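Local coordinates for fusion protein of Nuclear RNA export factor 2 and Protein panoramix (Drosophila melanogaster, PDB 6IEW) that pairs the Nxf2 UBA domain with the Panoramix region it binds, in a complex that effects cotranscriptional transposon silencing in ovaries, at residues 20-23 with 24-27; 28-32 with 33-37; 82-85 with 86-89. One frame throughout, in Å; residues are numbered along the deposited sequence.

Contact 1: 20-23 with 24-27; sequences GLIS and TWVT
Ile22 lays the end of its side chain against the rim of the Trp25 indole. Ile22 CD1 meets Trp25 CE3 at 3.9 Å, close to the plane of the ring, so the methyl touches the edge of the six-membered ring. The two side chains run alongside each other and point the same way. The first torsion of Ile22 explains this: chi1 is 66°, which sets CG1 between the backbone N and the carbonyl carbon and carries CD1 over to the indole. The same methyl also passes Thr24, with Ile22 CD1 3.8 Å from Thr24 OG1.

Ile22 is the N-cap residue of helix 23-32, and its carbonyl serves the first turn. Val26 N bonds to Ile22 O at 3.1 Å, in the carbonyl plane, with an N-H...O angle of 162°. Trp25 N gives a weak second bond to the same oxygen. One residue further along, Thr27 N reaches Ser23 O at 2.9 Å, and this bond is nearly straight at 171°. Val26 CG2 lies 3.3 Å from Ile22 O. It also packs on Leu21, with Val26 CG2 4.1 Å from Leu21 CB.

This is the start of the second helix of the Nxf2 UBA-like TAP-C domain. Leu21 and Val26 are buried, with Leu21 on Phe15 and Val26 on Leu12 and Gln16 of helix 4-19. Gln16 NE2 also bonds Leu21 O. Trp25 also touches Pro54, Leu56 and Ala57 of the loop that follows helix 37-49.

Contact 2: 28-32 with 33-37; sequences SIVEE and ADWDF
Val30 and Trp35 cross at about a right angle, with the CG1 methyl of Val30 over one face of the indole. Val30 CG1 lies 4.0 Å from the centroid of the Trp35 six-membered ring, a CH-pi contact 29° off the ring normal. The methyl is offset toward the rim, and its closest ring atom is Trp35 CE3, at 3.5 Å from Val30 CG1. With chi1 167°, CG1 is anti to the backbone N, and this is the branch that meets the ring. Glu31 runs alongside the same tryptophan and points the same way. Glu31 CG comes nearest, 3.9 Å from Trp35 CZ2, approaching obliquely. The carboxylate plane is turned 52° from the ring.

The backbone brings the ring back to the helix. Residues 30-35 form a Schellman motif, with Asp34 as the C-prime residue at positive phi. Trp35 N bonds to Val30 O at 2.9 Å, and Asp34 N bonds to Glu31 O at 3.1 Å from above the carbonyl plane. Ala33 N closes the last regular turn on Ile29 O at 3.0 Å. A type I' turn from Ala33 to Asp36 then leads into the next helix, where Asp36 OD2 caps Arg39 N.

The contact is thus the end of helix 23-32 and its link to helix 37-49 in the Nxf2 TAP-C domain. Trp35 also packs on Lys8 and Leu12 of helix 4-19, and Val30 on Phe15. Ala33 sits on Ala40 of helix 37-49, while Glu32 OE1 forms a salt bridge with Lys47. Phe37 touches Val84 and Ile88 of helix 70-93, in the Panoramix part of this engineered fusion.

Contact 3: 82-85 with 86-89; sequences ELVL and EQIQ
Glu86 meets Leu83 at about a right angle, its carboxylate OE1 3.7 Å from Leu83 CD1. Its stem folds back over the preceding turn, with Glu86 CG 3.4 Å from Glu82 O. Glu86 N bonds to Glu82 O at 3.0 Å.

Gln87 comes next and sends its side chain back along the helix. With chi1 -65°, CG is anti to the carbonyl carbon, and the extended chain runs back toward Leu83 and Val84. Gln87 NE2 is 3.6 Å from Leu83 CD2, and OE1 faces Val84. Gln87 N bonds to Leu83 O at 2.9 Å. These are the i to i+4 bonds of a regular alpha helix, here helix 70-93 of the Panoramix part of the fusion, within its Nxf2-interacting region and a predicted coiled coil. Val84 lies on Leu41, and Leu85 on Glu38 and Ile45, all from helix 37-49 of the Nxf2 part.

Ile88 follows on the Val84 side. Ile88 CD1 packs on Val84 CG1 at 3.9 Å, and Ile88 N bonds to Val84 O at 2.8 Å. Gln89 N bonds to Leu85 O, while its side chain turns away and its NE2 bonds to Asn93 OD1.

Overall arrangement
The contacts follow one another along the chain. Contacts 1 and 2 are the two ends of helix 23-32 in the Nxf2 TAP-C domain, with centres about 11 Å apart. They touch through Leu21 CD1 and Ile29 CD1, 3.9 Å apart. Contact 3 lies in the Panoramix helix 70-93, which packs on helix 37-49. Its centre is about 17 Å from that of contact 2, yet Phe37 CE2 comes within 3.8 Å of Val84 CG1. Contact 1 is about 20 Å from contact 3 between centres, across the chain's centre. Contact 2 touches both others, contact 1 through Ile29 and contact 3 through Phe37. The two proteins are joined here by an engineered linker.

Contact 1: 20-23 with 24-27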
ATOM      1  N   GLY A  20       1.773  -5.174   0.254  1.00 10.11           N
ATOM      2  CA  GLY A  20       1.609  -6.503  -0.298  1.00 10.09           C
ATOM      3  C   GLY A  20       0.431  -6.621  -1.238  1.00 10.78           C
ATOM      4  O   GLY A  20      -0.138  -7.710  -1.376  1.00 11.53           O
ATOM      5  N   LEU A  21       0.034  -5.523  -1.874  1.00  9.08           N
ATOM      6  CA  LEU A  21      -1.033  -5.542  -2.862  1.00  9.42           C
ATOM      7  C   LEU A  21      -0.460  -5.823  -4.244  1.00 10.33           C
ATOM      8  O   LEU A  21       0.704  -5.526  -4.527  1.00 10.80           O
ATOM      9  CB  LEU A  21      -1.764  -4.198  -2.891  1.00 11.37           C
ATOM     10  CG  LEU A  21      -2.586  -3.845  -1.651  1.00 11.08           C
ATOM     11  CD1 LEU A  21      -2.954  -2.366  -1.667  1.00 15.01           C
ATOM     12  CD2 LEU A  21      -3.838  -4.709  -1.586  1.00 12.57           C
ATOM     13  N   ILE A  22      -1.294  -6.412  -5.104  1.00  9.94           N
ATOM     14  CA  ILE A  22      -0.891  -6.621  -6.489  1.00  8.63           C
ATOM     15  C   ILE A  22      -0.798  -5.282  -7.210  1.00  9.56           C
ATOM     16  O   ILE A  22      -1.402  -4.278  -6.811  1.00  9.95           O
ATOM     17  CB  ILE A  22      -1.822  -7.599  -7.229  1.00  9.58           C
ATOM     18  CG1 ILE A  22      -3.229  -7.010  -7.381  1.00 11.06           C
ATOM     19  CG2 ILE A  22      -1.863  -8.940  -6.511  1.00 11.13           C
ATOM     20  CD1 ILE A  22      -4.151  -7.869  -8.231  1.00 11.72           C
ATOM     21  N   SER A  23      -0.033  -5.276  -8.307  1.00 10.14           N
ATOM     22  CA  SER A  23       0.249  -4.025  -9.003  0.69  9.47           C
ATOM     23  C   SER A  23      -1.025  -3.307  -9.425  1.00  9.16           C
ATOM     24  O   SER A  23      -1.057  -2.070  -9.443  1.00 10.09           O
ATOM     25  CB  SER A  23       1.140  -4.285 -10.217  0.69 11.55           C
ATOM     26  OG  SER A  23       0.406  -4.884 -11.270  0.69  7.78           O
ATOM     27  N   THR A  24      -2.079  -4.057  -9.757  1.00  8.25           N
ATOM     28  CA  THR A  24      -3.332  -3.449 -10.198  1.00  9.23           C
ATOM     29  C   THR A  24      -3.874  -2.477  -9.158  1.00  9.20           C
ATOM     30  O   THR A  24      -4.314  -1.369  -9.496  1.00 11.59           O
ATOM     31  CB  THR A  24      -4.360  -4.545 -10.472  1.00  9.91           C
ATOM     32  OG1 THR A  24      -3.759  -5.566 -11.273  1.00 10.81           O
ATOM     33  CG2 THR A  24      -5.568  -3.977 -11.198  1.00 10.86           C
ATOM     34  N   TRP A  25      -3.864  -2.878  -7.885  1.00  8.69           N
ATOM     35  CA  TRP A  25      -4.375  -1.978  -6.858  1.00  9.71           C
ATOM     36  C   TRP A  25      -3.334  -0.973  -6.394  1.00 10.00           C
ATOM     37  O   TRP A  25      -3.698   0.100  -5.903  1.00 10.56           O
ATOM     38  CB  TRP A  25      -5.001  -2.751  -5.694  1.00 11.90           C
ATOM     39  CG  TRP A  25      -6.468  -2.902  -5.896  1.00 11.04           C
ATOM     40  CD1 TRP A  25      -7.453  -2.089  -5.411  1.00 13.19           C
ATOM     41  CD2 TRP A  25      -7.119  -3.892  -6.695  1.00 10.20           C
ATOM     42  NE1 TRP A  25      -8.681  -2.527  -5.844  1.00 13.01           N
ATOM     43  CE2 TRP A  25      -8.503  -3.632  -6.636  1.00 12.36           C
ATOM     44  CE3 TRP A  25      -6.668  -4.981  -7.446  1.00 10.51           C
ATOM     45  CZ2 TRP A  25      -9.437  -4.423  -7.295  1.00 14.63           C
ATOM     46  CZ3 TRP A  25      -7.597  -5.763  -8.105  1.00 10.69           C
ATOM     47  CH2 TRP A  25      -8.965  -5.482  -8.025  1.00 14.52           C
ATOM     48  N   VAL A  26      -2.048  -1.298  -6.549  1.00  8.66           N
ATOM     49  CA  VAL A  26      -0.997  -0.315  -6.298  1.00  9.21           C
ATOM     50  C   VAL A  26      -1.185   0.896  -7.201  1.00  9.58           C
ATOM     51  O   VAL A  26      -1.185   2.044  -6.742  1.00  9.88           O
ATOM     52  CB  VAL A  26       0.388  -0.961  -6.474  1.00  8.80           C
ATOM     53  CG1 VAL A  26       1.489   0.088  -6.386  1.00  9.18           C
ATOM     54  CG2 VAL A  26       0.592  -2.052  -5.438  1.00 10.57           C
ATOM     55  N   THR A  27      -1.381   0.658  -8.501  1.00  9.00           N
ATOM     56  CA  THR A  27      -1.611   1.761  -9.430  1.00  8.84           C
ATOM     57  C   THR A  27      -2.850   2.556  -9.044  1.00 10.26           C
ATOM     58  O   THR A  27      -2.821   3.789  -8.994  1.00 10.94           O
ATOM     59  CB  THR A  27      -1.771   1.220 -10.848  1.00 10.56           C
ATOM     60  OG1 THR A  27      -0.579   0.535 -11.242  1.00 12.62           O
ATOM     61  CG2 THR A  27      -2.055   2.356 -11.830  1.00 12.59           C
TER

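Contact 2: 28-32 with 33-37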
ATOM      1  N   SER A  28      -3.950   1.857  -8.760  1.00 10.06           N
ATOM      2  CA  SER A  28      -5.209   2.525  -8.449  1.00  9.40           C
ATOM      3  C   SER A  28      -5.070   3.449  -7.243  1.00  9.34           C
ATOM      4  O   SER A  28      -5.456   4.623  -7.290  1.00 11.38           O
ATOM      5  CB  SER A  28      -6.289   1.471  -8.198  1.00 12.48           C
ATOM      6  OG  SER A  28      -7.481   2.066  -7.725  1.00 14.64           O
ATOM      7  N   ILE A  29      -4.501   2.937  -6.153  1.00  9.97           N
ATOM      8  CA  ILE A  29      -4.460   3.700  -4.912  1.00  9.50           C
ATOM      9  C   ILE A  29      -3.420   4.810  -4.980  1.00  9.55           C
ATOM     10  O   ILE A  29      -3.681   5.947  -4.566  1.00 10.25           O
ATOM     11  CB  ILE A  29      -4.239   2.756  -3.720  1.00  9.98           C
ATOM     12  CG1 ILE A  29      -5.428   1.797  -3.593  1.00  9.10           C
ATOM     13  CG2 ILE A  29      -4.040   3.553  -2.430  1.00 10.86           C
ATOM     14  CD1 ILE A  29      -5.202   0.662  -2.615  1.00 10.56           C
ATOM     15  N   VAL A  30      -2.230   4.508  -5.503  1.00 10.29           N
ATOM     16  CA  VAL A  30      -1.169   5.512  -5.564  1.00  9.38           C
ATOM     17  C   VAL A  30      -1.574   6.670  -6.467  1.00 10.77           C
ATOM     18  O   VAL A  30      -1.357   7.842  -6.135  1.00 12.63           O
ATOM     19  CB  VAL A  30       0.158   4.860  -5.995  1.00  9.51           C
ATOM     20  CG1 VAL A  30       1.196   5.916  -6.371  1.00 11.09           C
ATOM     21  CG2 VAL A  30       0.684   3.964  -4.881  1.00 11.67           C
ATOM     22  N   GLU A  31      -2.177   6.367  -7.619  1.00 10.73           N
ATOM     23  CA  GLU A  31      -2.603   7.438  -8.516  1.00 10.73           C
ATOM     24  C   GLU A  31      -3.728   8.262  -7.901  1.00 12.81           C
ATOM     25  O   GLU A  31      -3.743   9.492  -8.028  1.00 14.54           O
ATOM     26  CB  GLU A  31      -2.999   6.877  -9.884  1.00 10.56           C
ATOM     27  CG  GLU A  31      -1.813   6.361 -10.682  1.00 11.97           C
ATOM     28  CD  GLU A  31      -2.158   6.014 -12.122  1.00 17.50           C
ATOM     29  OE1 GLU A  31      -3.358   5.935 -12.458  1.00 17.60           O
ATOM     30  OE2 GLU A  31      -1.216   5.827 -12.919  1.00 22.25           O
ATOM     31  N   GLU A  32      -4.675   7.608  -7.222  1.00 12.07           N
ATOM     32  CA  GLU A  32      -5.768   8.347  -6.598  1.00 11.93           C
ATOM     33  C   GLU A  32      -5.263   9.259  -5.487  1.00 13.70           C
ATOM     34  O   GLU A  32      -5.848  10.322  -5.243  1.00 15.81           O
ATOM     35  CB  GLU A  32      -6.835   7.378  -6.081  1.00 13.57           C
ATOM     36  CG  GLU A  32      -8.093   8.055  -5.541  1.00 15.69           C
ATOM     37  CD  GLU A  32      -9.138   7.061  -5.058  1.00 15.46           C
ATOM     38  OE1 GLU A  32      -9.204   5.941  -5.610  1.00 18.53           O
ATOM     39  OE2 GLU A  32      -9.891   7.402  -4.122  1.00 23.09           O
ATOM     40  N   ALA A  33      -4.181   8.874  -4.814  1.00 12.17           N
ATOM     41  CA  ALA A  33      -3.586   9.674  -3.753  1.00 12.68           C
ATOM     42  C   ALA A  33      -2.570  10.678  -4.278  1.00 15.77           C
ATOM     43  O   ALA A  33      -1.846  11.287  -3.483  1.00 17.14           O
ATOM     44  CB  ALA A  33      -2.942   8.769  -2.701  1.00 13.60           C
ATOM     45  N   ASP A  34      -2.504  10.855  -5.595  1.00 13.21           N
ATOM     46  CA  ASP A  34      -1.590  11.805  -6.228  1.00 14.64           C
ATOM     47  C   ASP A  34      -0.135  11.544  -5.852  1.00 15.03           C
ATOM     48  O   ASP A  34       0.632  12.470  -5.576  1.00 16.72           O
ATOM     49  CB  ASP A  34      -1.979  13.260  -5.968  1.00 19.47           C
ATOM     50  CG  ASP A  34      -1.295  14.215  -6.932  1.00 37.54           C
ATOM     51  OD1 ASP A  34      -1.018  13.797  -8.077  1.00 33.93           O
ATOM     52  OD2 ASP A  34      -1.009  15.368  -6.548  1.00 49.04           O
ATOM     53  N   TRP A  35       0.247  10.268  -5.835  1.00 14.31           N
ATOM     54  CA  TRP A  35       1.642   9.849  -5.739  1.00 13.80           C
ATOM     55  C   TRP A  35       2.283  10.167  -4.397  1.00 12.62           C
ATOM     56  O   TRP A  35       3.515  10.185  -4.290  1.00 16.22           O
ATOM     57  CB  TRP A  35       2.473  10.416  -6.893  1.00 15.30           C
ATOM     58  CG  TRP A  35       1.986   9.909  -8.182  1.00 13.09           C
ATOM     59  CD1 TRP A  35       1.017  10.452  -8.980  1.00 17.30           C
ATOM     60  CD2 TRP A  35       2.409   8.714  -8.816  1.00 11.98           C
ATOM     61  NE1 TRP A  35       0.828   9.663 -10.089  1.00 20.35           N
ATOM     62  CE2 TRP A  35       1.675   8.588 -10.010  1.00 13.75           C
ATOM     63  CE3 TRP A  35       3.355   7.739  -8.496  1.00 12.17           C
ATOM     64  CZ2 TRP A  35       1.856   7.521 -10.881  1.00 16.25           C
ATOM     65  CZ3 TRP A  35       3.532   6.688  -9.352  1.00 17.53           C
ATOM     66  CH2 TRP A  35       2.789   6.582 -10.533  1.00 14.06           C
ATOM     67  N   ASP A  36       1.482  10.416  -3.367  1.00 11.82           N
ATOM     68  CA  ASP A  36       2.000  10.675  -2.033  1.00 12.78           C
ATOM     69  C   ASP A  36       1.929   9.399  -1.211  1.00 10.49           C
ATOM     70  O   ASP A  36       0.846   8.830  -1.027  1.00 11.74           O
ATOM     71  CB  ASP A  36       1.250  11.803  -1.332  1.00 14.77           C
ATOM     72  CG  ASP A  36       1.889  12.171  -0.008  1.00 18.39           C
ATOM     73  OD1 ASP A  36       2.875  12.938  -0.009  1.00 22.89           O
ATOM     74  OD2 ASP A  36       1.429  11.667   1.030  1.00 15.30           O
ATOM     75  N   PHE A  37       3.091   8.966  -0.720  1.00 12.56           N
ATOM     76  CA  PHE A  37       3.217   7.696  -0.012  1.00 10.39           C
ATOM     77  C   PHE A  37       2.296   7.645   1.201  1.00 12.19           C
ATOM     78  O   PHE A  37       1.497   6.711   1.351  1.00 10.54           O
ATOM     79  CB  PHE A  37       4.686   7.536   0.393  1.00 12.00           C
ATOM     80  CG  PHE A  37       4.998   6.274   1.146  1.00 10.47           C
ATOM     81  CD1 PHE A  37       4.635   5.034   0.649  1.00 10.84           C
ATOM     82  CD2 PHE A  37       5.708   6.333   2.336  1.00 12.63           C
ATOM     83  CE1 PHE A  37       4.952   3.878   1.342  1.00 11.69           C
ATOM     84  CE2 PHE A  37       6.026   5.182   3.027  1.00 13.57           C
ATOM     85  CZ  PHE A  37       5.647   3.954   2.531  1.00 11.50           C
TER

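Contact 3: 82-85 with 86-89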
ATOM      1  N   GLU A  82      -0.391   0.565   8.805  1.00  8.98           N
ATOM      2  CA  GLU A  82      -0.604   1.372  10.002  1.00  9.24           C
ATOM      3  C   GLU A  82       0.696   1.606  10.765  1.00 10.34           C
ATOM      4  O   GLU A  82       0.903   2.687  11.326  1.00 10.61           O
ATOM      5  CB  GLU A  82      -1.664   0.727  10.893  1.00  9.88           C
ATOM      6  CG  GLU A  82      -3.072   0.854  10.340  1.00 12.26           C
ATOM      7  CD  GLU A  82      -4.096   0.099  11.158  1.00 13.78           C
ATOM      8  OE1 GLU A  82      -3.693  -0.797  11.930  1.00 13.45           O
ATOM      9  OE2 GLU A  82      -5.301   0.403  11.030  1.00 15.39           O
ATOM     10  N   LEU A  83       1.586   0.607  10.800  1.00  9.17           N
ATOM     11  CA  LEU A  83       2.860   0.801  11.491  1.00  8.81           C
ATOM     12  C   LEU A  83       3.725   1.830  10.775  1.00 10.43           C
ATOM     13  O   LEU A  83       4.375   2.658  11.424  1.00 12.35           O
ATOM     14  CB  LEU A  83       3.610  -0.524  11.639  1.00 10.28           C
ATOM     15  CG  LEU A  83       4.867  -0.451  12.514  1.00  9.21           C
ATOM     16  CD1 LEU A  83       4.489  -0.345  13.989  1.00 13.42           C
ATOM     17  CD2 LEU A  83       5.780  -1.643  12.273  1.00 10.73           C
ATOM     18  N   VAL A  84       3.751   1.790   9.441  1.00 10.16           N
ATOM     19  CA  VAL A  84       4.538   2.767   8.695  1.00  8.94           C
ATOM     20  C   VAL A  84       3.990   4.170   8.911  1.00 11.18           C
ATOM     21  O   VAL A  84       4.752   5.134   9.052  1.00 11.04           O
ATOM     22  CB  VAL A  84       4.611   2.384   7.204  1.00  9.40           C
ATOM     23  CG1 VAL A  84       5.204   3.523   6.384  1.00 10.14           C
ATOM     24  CG2 VAL A  84       5.439   1.126   7.031  1.00 11.24           C
ATOM     25  N   LEU A  85       2.660   4.309   8.946  1.00 11.61           N
ATOM     26  CA  LEU A  85       2.066   5.611   9.235  1.00 11.60           C
ATOM     27  C   LEU A  85       2.496   6.122  10.606  1.00 15.39           C
ATOM     28  O   LEU A  85       2.790   7.314  10.768  1.00 14.14           O
ATOM     29  CB  LEU A  85       0.543   5.536   9.128  1.00 11.00           C
ATOM     30  CG  LEU A  85      -0.025   5.440   7.708  1.00 11.17           C
ATOM     31  CD1 LEU A  85      -1.522   5.254   7.750  1.00 13.55           C
ATOM     32  CD2 LEU A  85       0.322   6.690   6.918  1.00 12.41           C
ATOM     33  N   GLU A  86       2.551   5.232  11.601  1.00 12.09           N
ATOM     34  CA  GLU A  86       3.035   5.627  12.920  1.00 15.01           C
ATOM     35  C   GLU A  86       4.496   6.047  12.864  1.00 15.35           C
ATOM     36  O   GLU A  86       4.893   7.031  13.500  1.00 15.21           O
ATOM     37  CB  GLU A  86       2.856   4.477  13.912  1.00 15.53           C
ATOM     38  CG  GLU A  86       1.421   4.222  14.335  1.00 20.48           C
ATOM     39  CD  GLU A  86       1.292   3.016  15.248  1.00 26.61           C
ATOM     40  OE1 GLU A  86       2.280   2.263  15.393  1.00 20.89           O
ATOM     41  OE2 GLU A  86       0.199   2.822  15.822  1.00 31.38           O
ATOM     42  N   GLN A  87       5.314   5.305  12.113  1.00 11.21           N
ATOM     43  CA  GLN A  87       6.723   5.654  11.976  1.00 13.25           C
ATOM     44  C   GLN A  87       6.893   7.012  11.309  1.00 19.77           C
ATOM     45  O   GLN A  87       7.761   7.801  11.704  1.00 19.31           O
ATOM     46  CB  GLN A  87       7.449   4.570  11.182  1.00 13.05           C
ATOM     47  CG  GLN A  87       7.500   3.223  11.883  1.00 12.96           C
ATOM     48  CD  GLN A  87       7.958   2.104  10.973  1.00 12.54           C
ATOM     49  OE1 GLN A  87       8.103   2.290   9.764  1.00 16.37           O
ATOM     50  NE2 GLN A  87       8.186   0.929  11.549  1.00 14.16           N
ATOM     51  N   ILE A  88       6.076   7.301  10.292  1.00 14.03           N
ATOM     52  CA  ILE A  88       6.159   8.590   9.607  1.00 15.78           C
ATOM     53  C   ILE A  88       5.851   9.723  10.575  1.00 20.62           C
ATOM     54  O   ILE A  88       6.559  10.737  10.622  1.00 24.68           O
ATOM     55  CB  ILE A  88       5.232   8.606   8.379  1.00 18.74           C
ATOM     56  CG1 ILE A  88       5.762   7.654   7.303  1.00 14.66           C
ATOM     57  CG2 ILE A  88       5.073  10.021   7.835  1.00 22.96           C
ATOM     58  CD1 ILE A  88       4.801   7.434   6.150  1.00 13.80           C
ATOM     59  N   GLN A  89       4.798   9.559  11.377  1.00 18.93           N
ATOM     60  CA  GLN A  89       4.469  10.561  12.385  1.00 26.62           C
ATOM     61  C   GLN A  89       5.586  10.694  13.413  1.00 28.84           C
ATOM     62  O   GLN A  89       5.960  11.807  13.803  1.00 30.38           O
ATOM     63  CB  GLN A  89       3.148  10.194  13.062  1.00 28.43           C
ATOM     64  CG  GLN A  89       2.576  11.299  13.926  1.00 30.33           C
ATOM     65  CD  GLN A  89       2.438  12.602  13.166  1.00 45.37           C
ATOM     66  OE1 GLN A  89       1.623  12.717  12.251  1.00 43.40           O
ATOM     67  NE2 GLN A  89       3.246  13.589  13.535  1.00 44.97           N
TER